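Local coordinates for protein ATP12 ATPase (Paracoccus denitrificans, PDB 2R31) that probably acts as a chaperone of the ATP12 family in the assembly of the F1 sector of ATP synthase, at residues 87-90 with 91-94. Residues are numbered along the deposited sequence; the frame is centred on the assembly and turned at random.
Sequences DAVA and AMLG
Val89 and Leu93, one helical turn apart, lie side by side and point the same way, with Val89 CG1 4.0 Å from Leu93 CD1. The valine torsion sets CG1 opposite its own backbone N (chi1 174°), on the side where the next turn follows. Met92 reaches the same methyl more loosely: its chain, bent at both the second and third torsions, folds back so that CE ends 4.5 Å from Val89 CG1. These three side chains form an apolar strip along one flank of the helix.

Four successive backbone hydrogen bonds join residues 87-90 to 91-94. Ala91 N donates to Asp87 O at 3.1 Å and Met92 N to Ala88 O at 3.0 Å; Leu93 N to Val89 O and Gly94 N to Ala90 O are both 2.9 Å. The bond from Leu93 is the straightest, with an N-H...O angle of 165°. Leu93 CG lies 3.5 Å from Val89 O, beside the carbonyl that accepts the leucine's own N-H.

Val89 and Leu93 both meet Leu166 of helix 163-174, where Met92 touches His170, while Ala90 and Leu93 press on Val158 of helix 148-159. The arrangement is that of a regular alpha-helix with i to i+4 bonding, packed on one side: in helix 86-95 the Val89-Leu93 pair faces helix 163-174, Leu93 with Ala90 also meets helix 148-159, and Asp87 and Ala88 lie on the exposed side.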
# COMPACT_ATOMS: atom_id res chain seq x y z
N ASP A 87 9.31 11.10 8.34
CA ASP A 87 10.68 10.65 8.37
C ASP A 87 10.77 9.26 8.96
O ASP A 87 11.53 8.38 8.47
CB ASP A 87 11.56 11.63 9.11
CG ASP A 87 11.60 13.00 8.56
OD1 ASP A 87 11.56 13.12 7.30
OD2 ASP A 87 11.74 13.97 9.32
N ALA A 88 10.05 9.00 10.05
CA ALA A 88 10.03 7.70 10.66
C ALA A 88 9.42 6.62 9.76
O ALA A 88 9.94 5.54 9.64
CB ALA A 88 9.30 7.71 12.00
N VAL A 89 8.27 6.97 9.15
CA VAL A 89 7.59 5.99 8.29
C VAL A 89 8.46 5.66 7.08
O VAL A 89 8.58 4.50 6.68
CB VAL A 89 6.20 6.52 7.86
CG1 VAL A 89 5.54 5.57 6.85
CG2 VAL A 89 5.27 6.66 9.07
N ALA A 90 9.09 6.69 6.49
CA ALA A 90 9.96 6.45 5.35
C ALA A 90 11.12 5.52 5.71
O ALA A 90 11.49 4.62 4.94
CB ALA A 90 10.47 7.75 4.78
N ALA A 91 11.73 5.73 6.88
CA ALA A 91 12.85 4.87 7.29
C ALA A 91 12.37 3.45 7.51
O ALA A 91 13.02 2.47 7.12
CB ALA A 91 13.48 5.43 8.53
N MET A 92 11.19 3.30 8.15
CA MET A 92 10.65 1.99 8.43
C MET A 92 10.37 1.21 7.14
O MET A 92 10.69 0.02 7.03
CB MET A 92 9.38 2.18 9.30
CG MET A 92 8.66 0.90 9.67
SD MET A 92 7.56 0.24 8.43
CE MET A 92 6.29 1.46 8.46
N LEU A 93 9.75 1.88 6.16
CA LEU A 93 9.45 1.19 4.91
C LEU A 93 10.74 0.89 4.16
O LEU A 93 10.92 -0.21 3.58
CB LEU A 93 8.47 1.99 4.08
CG LEU A 93 7.06 2.09 4.64
CD1 LEU A 93 6.23 3.06 3.82
CD2 LEU A 93 6.39 0.72 4.73
N GLY A 94 11.67 1.84 4.14
CA GLY A 94 12.94 1.61 3.46
C GLY A 94 13.69 0.44 4.08
O GLY A 94 14.44 -0.28 3.37